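Local coordinates for Two-component system response regulator (Bacteroides fragilis, PDB 2QR3), which probably acts as the phosphate-accepting receiver domain of a two-component transcription regulator, whose full-length form is predicted to bind ATP and DNA, at residues V42-N47 with R76-L81; L94-I99 with S104-K109. All blocks are in the same frame, centred on the assembly; numbering follows the deposited sequence. Where two conformers were deposited one is given.

Overall arrangement
Both interactions belong to one receiver domain of the CheY type, a five-stranded parallel sheet with helices on both faces. Interaction 1 joins the C-terminal ends of helices 36-45 and 67-77 near the N-terminal end of strand 48-54, at the pole remote from the predicted phosphorylation site, Asp54, which is unmodified here and lies at that strand's other end. Interaction 2 joins helix 92-100 to the edge strand 105-109, one of the two outermost; a salt bridge from Lys109 to Asp10 ties this strand to the acidic side where receiver domains carry the phosphorylation site. The centres of interactions 1 and 2 are 20 Å apart and the nearest atoms of interactions 1 and 2 about 5 Å apart, without touching.

Interaction 1. Residues V42-N47 with R76-L81; sequences VLREEN and RQYRDL
Leu43 and Tyr78 meet where two helices of the receiver-domain alpha/beta fold come to their ends, helix 36-45 on one side and helix 67-77 on the other. The phenol comes obliquely to the leucine: Leu43 CB lies 3.6 Å from Tyr78 CE2, and Leu43 CD1 touches the same ring carbon. Farther along the ring, Tyr78 OH rests 3.5 Å from Arg44 CA. The amide of Arg44 is equally near, but its angle to the hydroxyl is too poor for a hydrogen bond, and the approach is one of packing. The other branch of Leu43 faces inward, its CD2 lying 3.8 Å from Leu81 CD2, with the two leucines crossing nearly at right angles. Leu43 and Leu81 both also touch Val51 of strand 48-54 and Ile74 of helix 67-77, so the contact continues into the helix-sheet interface. Tyr78 and Leu81 can serve the same partner because they begin and end a type I turn, closed by a bond of 3.1 Å from Leu81 N to Tyr78 O; the Leu81 carbonyl oxygen also accepts a hydrogen bond from Lys75 NZ of helix 67-77. The tyrosine CG is set anti to its carbonyl carbon (chi1 -52°), which directs the ring toward helix 36-45. One ring face is backed by the preceding residue, with Gln77 CG 3.4 Å above the plane and displaced toward the rim.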
loop_
_atom_site.group_PDB
_atom_site.type_symbol
_atom_site.label_atom_id
_atom_site.label_comp_id
_atom_site.label_asym_id
_atom_site.label_seq_id
_atom_site.Cartn_x
_atom_site.Cartn_y
_atom_site.Cartn_z
ATOM N N VAL A 42 0.344 11.477 7.547
ATOM C CA VAL A 42 1.580 10.790 7.197
ATOM C C VAL A 42 1.997 10.999 5.749
ATOM O O VAL A 42 3.184 11.116 5.477
ATOM C CB VAL A 42 1.567 9.268 7.624
ATOM C CG1 VAL A 42 1.172 9.150 9.129
ATOM C CG2 VAL A 42 0.624 8.489 6.803
ATOM N N LEU A 43 1.042 11.051 4.809
ATOM C CA LEU A 43 1.380 11.316 3.410
ATOM C C LEU A 43 2.083 12.664 3.228
ATOM O O LEU A 43 2.975 12.800 2.382
ATOM C CB LEU A 43 0.134 11.272 2.509
ATOM C CG LEU A 43 -0.551 9.928 2.354
ATOM C CD1 LEU A 43 -1.847 10.082 1.534
ATOM C CD2 LEU A 43 0.386 8.907 1.709
ATOM N N ARG A 44 1.663 13.644 4.018
ATOM C CA ARG A 44 2.201 15.004 3.928
ATOM C C ARG A 44 3.582 15.101 4.563
ATOM O O ARG A 44 4.494 15.731 4.007
ATOM C CB ARG A 44 1.296 16.010 4.649
ATOM C CG ARG A 44 1.734 17.485 4.360
ATOM C CD ARG A 44 0.873 18.558 5.026
ATOM N NE ARG A 44 -0.523 18.354 4.680
ATOM C CZ ARG A 44 -1.380 17.786 5.511
ATOM N NH1 ARG A 44 -0.956 17.456 6.726
ATOM N NH2 ARG A 44 -2.635 17.580 5.126
ATOM N N GLU A 45 3.715 14.485 5.725
ATOM C CA GLU A 45 4.875 14.695 6.583
ATOM C C GLU A 45 5.987 13.683 6.457
ATOM O O GLU A 45 7.140 13.992 6.813
ATOM C CB GLU A 45 4.426 14.682 8.023
ATOM C CG GLU A 45 3.493 15.824 8.382
ATOM C CD GLU A 45 3.195 15.861 9.862
ATOM O OE1 GLU A 45 3.655 14.950 10.602
ATOM O OE2 GLU A 45 2.488 16.799 10.288
ATOM N N GLU A 46 5.668 12.477 5.979
ATOM C CA GLU A 46 6.622 11.366 6.072
ATOM C C GLU A 46 7.406 10.975 4.813
ATOM O O GLU A 46 8.173 10.009 4.854
ATOM C CB GLU A 46 5.938 10.142 6.665
ATOM C CG GLU A 46 5.382 10.368 8.050
ATOM C CD GLU A 46 6.451 10.462 9.134
ATOM O OE1 GLU A 46 7.601 10.005 8.918
ATOM O OE2 GLU A 46 6.122 11.004 10.210
ATOM N N ASN A 47 7.229 11.718 3.728
ATOM C CA ASN A 47 7.900 11.457 2.445
ATOM C C ASN A 47 7.953 9.967 2.097
ATOM O O ASN A 47 9.029 9.380 1.905
ATOM C CB ASN A 47 9.295 12.093 2.408
ATOM C CG ASN A 47 9.277 13.555 2.800
ATOM O OD1 ASN A 47 9.804 13.923 3.845
ATOM N ND2 ASN A 47 8.666 14.391 1.969
ATOM N N ARG A 76 -4.366 11.798 -6.704
ATOM C CA ARG A 76 -4.782 13.161 -7.008
ATOM C C ARG A 76 -3.800 14.180 -6.426
ATOM O O ARG A 76 -3.437 15.159 -7.084
ATOM C CB ARG A 76 -6.173 13.408 -6.435
ATOM C CG ARG A 76 -6.889 14.614 -7.029
ATOM C CD ARG A 76 -8.052 15.044 -6.127
ATOM N NE ARG A 76 -9.192 14.123 -6.113
ATOM C CZ ARG A 76 -10.190 14.124 -7.005
ATOM N NH1 ARG A 76 -10.197 14.975 -8.045
ATOM N NH2 ARG A 76 -11.188 13.257 -6.863
ATOM N N GLN A 77 -3.385 13.943 -5.187
ATOM C CA GLN A 77 -2.481 14.834 -4.479
ATOM C C GLN A 77 -1.004 14.482 -4.646
ATOM O O GLN A 77 -0.145 15.380 -4.674
ATOM C CB GLN A 77 -2.819 14.820 -2.996
ATOM C CG GLN A 77 -1.976 15.795 -2.182
ATOM C CD GLN A 77 -2.399 17.211 -2.424
ATOM O OE1 GLN A 77 -3.592 17.484 -2.624
ATOM N NE2 GLN A 77 -1.431 18.130 -2.431
ATOM N N TYR A 78 -0.699 13.186 -4.712
ATOM C CA TYR A 78 0.691 12.732 -4.814
ATOM C C TYR A 78 0.877 11.892 -6.083
ATOM O O TYR A 78 0.946 10.670 -6.053
ATOM C CB TYR A 78 1.096 11.977 -3.524
ATOM C CG TYR A 78 0.805 12.758 -2.251
ATOM C CD1 TYR A 78 1.699 13.708 -1.767
ATOM C CD2 TYR A 78 -0.370 12.561 -1.544
ATOM C CE1 TYR A 78 1.445 14.413 -0.600
ATOM C CE2 TYR A 78 -0.644 13.275 -0.383
ATOM C CZ TYR A 78 0.272 14.199 0.083
ATOM O OH TYR A 78 0.027 14.921 1.224
ATOM N N ARG A 79 0.941 12.587 -7.219
ATOM C CA ARG A 79 0.879 11.963 -8.545
ATOM C C ARG A 79 1.972 10.929 -8.775
ATOM O O ARG A 79 1.759 9.928 -9.454
ATOM C CB ARG A 79 0.956 13.067 -9.612
ATOM C CG ARG A 79 -0.364 13.848 -9.742
ATOM C CD ARG A 79 -0.171 15.372 -9.982
ATOM N NE ARG A 79 1.070 15.711 -10.681
ATOM C CZ ARG A 79 1.242 16.817 -11.410
ATOM N NH1 ARG A 79 0.246 17.683 -11.554
ATOM N NH2 ARG A 79 2.405 17.050 -12.007
ATOM N N ASP A 80 3.127 11.153 -8.163
ATOM C CA ASP A 80 4.260 10.262 -8.358
ATOM C C ASP A 80 4.496 9.230 -7.235
ATOM O O ASP A 80 5.469 8.462 -7.284
ATOM C CB ASP A 80 5.510 11.105 -8.599
ATOM C CG ASP A 80 5.386 11.976 -9.854
ATOM O OD1 ASP A 80 4.931 11.463 -10.903
ATOM O OD2 ASP A 80 5.728 13.172 -9.769
ATOM N N LEU A 81 3.596 9.163 -6.259
ATOM C CA LEU A 81 3.759 8.218 -5.147
ATOM C C LEU A 81 3.221 6.837 -5.553
ATOM O O LEU A 81 2.024 6.710 -5.840
ATOM C CB LEU A 81 2.979 8.748 -3.930
ATOM C CG LEU A 81 2.861 7.817 -2.718
ATOM C CD1 LEU A 81 4.260 7.382 -2.259
ATOM C CD2 LEU A 81 2.116 8.521 -1.617
#

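Interaction 2. Residues L94-I99 with S104-K109; sequences LAVRGI and SDFVVK
Phe106 presents a face to Ala95 and an edge to Ile99, and these two approaches make up most of the contact between helix 92-100 and strand 105-109 in the last beta-alpha-beta unit of the receiver domain. The Ala95 methyl sits over the ring as a CH-pi contact, CB being 3.8 Å from the centroid of the Phe106 ring and only 17° off its normal. Ile99 arrives near the ring plane, with CG1 3.6 Å from Phe106 CD1, its chain crossing the phenyl at about a right angle. Val96 adds a looser, oblique touch through CG2. The Phe106 CB points to the helix, and chi1 of 68°, with CG between the backbone N and carbonyl carbon, turns one face to Ala95 and the CD1/CE1 edge to Ile99. The end of Ile99 swings in toward the strand, bringing CD1 to 3.7 Å from Asp105 CA. The helix and strand segments run nearly antiparallel, at 164°, as the crossover demands. The Asp105 CB is directed away from the helix; Phe106 N donates to Asp105 OD1 (2.9 Å) through a bent bond that meets the anti side, tilted out of the carboxylate plane. By position, Phe106 probably matches the aromatic residue of CheY that changes orientation on activation; whether Phe106 turns likewise is not established. Its ring has no hydrogen-bonding group, so this contact holds it by dispersion and CH-pi packing alone.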
loop_
_atom_site.group_PDB
_atom_site.type_symbol
_atom_site.label_atom_id
_atom_site.label_comp_id
_atom_site.label_asym_id
_atom_site.label_seq_id
_atom_site.Cartn_x
_atom_site.Cartn_y
_atom_site.Cartn_z
ATOM N N LEU A 94 -11.144 -6.206 -9.181
ATOM C CA LEU A 94 -10.977 -4.808 -8.764
ATOM C C LEU A 94 -9.497 -4.387 -8.704
ATOM O O LEU A 94 -9.179 -3.247 -9.019
ATOM C CB LEU A 94 -11.649 -4.588 -7.392
ATOM C CG LEU A 94 -13.162 -4.859 -7.404
ATOM C CD1 LEU A 94 -13.714 -4.516 -5.998
ATOM C CD2 LEU A 94 -13.897 -4.071 -8.479
ATOM N N ALA A 95 -8.602 -5.316 -8.365
ATOM C CA ALA A 95 -7.156 -5.026 -8.407
ATOM C C ALA A 95 -6.697 -4.764 -9.854
ATOM O O ALA A 95 -5.986 -3.804 -10.101
ATOM C CB ALA A 95 -6.351 -6.144 -7.801
ATOM N N VAL A 96 -7.158 -5.578 -10.801
ATOM C CA VAL A 96 -6.862 -5.364 -12.207
ATOM C C VAL A 96 -7.415 -3.997 -12.638
ATOM O O VAL A 96 -6.733 -3.247 -13.319
ATOM C CB VAL A 96 -7.398 -6.554 -13.065
ATOM C CG1 VAL A 96 -7.298 -6.237 -14.558
ATOM C CG2 VAL A 96 -6.588 -7.805 -12.718
ATOM N N ARG A 97 -8.629 -3.648 -12.223
ATOM C CA ARG A 97 -9.161 -2.312 -12.540
ATOM C C ARG A 97 -8.277 -1.231 -11.922
ATOM O O ARG A 97 -8.033 -0.193 -12.548
ATOM C CB ARG A 97 -10.605 -2.182 -12.057
ATOM C CG ARG A 97 -11.234 -0.835 -12.323
ATOM C CD ARG A 97 -12.696 -0.912 -11.923
ATOM N NE ARG A 97 -13.162 0.400 -11.499
ATOM C CZ ARG A 97 -14.353 0.628 -10.951
ATOM N NH1 ARG A 97 -15.213 -0.375 -10.777
ATOM N NH2 ARG A 97 -14.678 1.867 -10.585
ATOM N N GLY A 98 -7.777 -1.487 -10.708
ATOM C CA GLY A 98 -6.801 -0.571 -10.074
ATOM C C GLY A 98 -5.579 -0.277 -10.939
ATOM O O GLY A 98 -5.166 0.889 -11.061
ATOM N N ILE A 99 -4.981 -1.323 -11.517
ATOM C CA ILE A 99 -3.838 -1.163 -12.427
ATOM C C ILE A 99 -4.265 -0.240 -13.584
ATOM O O ILE A 99 -3.548 0.690 -13.996
ATOM C CB ILE A 99 -3.345 -2.523 -13.002
ATOM C CG1 ILE A 99 -2.875 -3.448 -11.850
ATOM C CG2 ILE A 99 -2.270 -2.294 -14.102
ATOM C CD1 ILE A 99 -1.853 -2.805 -10.882
ATOM N N SER A 104 0.412 1.103 -9.047
ATOM C CA SER A 104 1.707 0.639 -9.517
ATOM C C SER A 104 1.815 -0.864 -9.656
ATOM O O SER A 104 2.544 -1.332 -10.517
ATOM C CB SER A 104 2.825 1.141 -8.596
ATOM O OG SER A 104 2.905 2.545 -8.731
ATOM N N ASP A 105 1.120 -1.611 -8.779
ATOM C CA ASP A 105 1.167 -3.058 -8.768
ATOM C C ASP A 105 0.105 -3.538 -7.787
ATOM O O ASP A 105 -0.579 -2.725 -7.162
ATOM C CB ASP A 105 2.546 -3.570 -8.302
ATOM C CG ASP A 105 2.963 -4.878 -8.996
ATOM O OD1 ASP A 105 2.090 -5.662 -9.445
ATOM O OD2 ASP A 105 4.192 -5.120 -9.074
ATOM N N PHE A 106 -0.039 -4.850 -7.688
ATOM C CA PHE A 106 -0.849 -5.418 -6.602
ATOM C C PHE A 106 -0.263 -6.714 -6.085
ATOM O O PHE A 106 0.532 -7.388 -6.779
ATOM C CB PHE A 106 -2.351 -5.545 -6.974
ATOM C CG PHE A 106 -2.660 -6.571 -8.061
ATOM C CD1 PHE A 106 -2.954 -6.122 -9.371
ATOM C CD2 PHE A 106 -2.761 -7.920 -7.784
ATOM C CE1 PHE A 106 -3.297 -7.025 -10.390
ATOM C CE2 PHE A 106 -3.090 -8.856 -8.807
ATOM C CZ PHE A 106 -3.341 -8.388 -10.118
ATOM N N VAL A 107 -0.620 -7.039 -4.842
ATOM C CA VAL A 107 -0.182 -8.255 -4.167
ATOM C C VAL A 107 -1.459 -8.923 -3.661
ATOM O O VAL A 107 -2.315 -8.273 -3.114
ATOM C CB VAL A 107 0.731 -7.931 -2.949
ATOM C CG1 VAL A 107 1.186 -9.253 -2.239
ATOM C CG2 VAL A 107 1.946 -7.114 -3.403
ATOM N N VAL A 108 -1.601 -10.222 -3.896
ATOM C CA VAL A 108 -2.837 -10.907 -3.494
ATOM C C VAL A 108 -2.651 -11.476 -2.091
ATOM O O VAL A 108 -1.540 -11.847 -1.730
ATOM C CB VAL A 108 -3.198 -12.017 -4.494
ATOM C CG1 VAL A 108 -4.429 -12.748 -4.033
ATOM C CG2 VAL A 108 -3.481 -11.413 -5.882
ATOM N N LYS A 109 -3.722 -11.503 -1.298
ATOM C CA LYS A 109 -3.724 -12.190 0.003
ATOM C C LYS A 109 -4.523 -13.505 -0.167
ATOM O O LYS A 109 -5.514 -13.512 -0.875
ATOM C CB LYS A 109 -4.462 -11.374 1.040
ATOM C CG LYS A 109 -4.053 -9.946 1.246
ATOM C CD LYS A 109 -5.158 -9.230 2.044
ATOM C CE LYS A 109 -4.630 -7.987 2.764
ATOM N NZ LYS A 109 -5.654 -7.190 3.545
#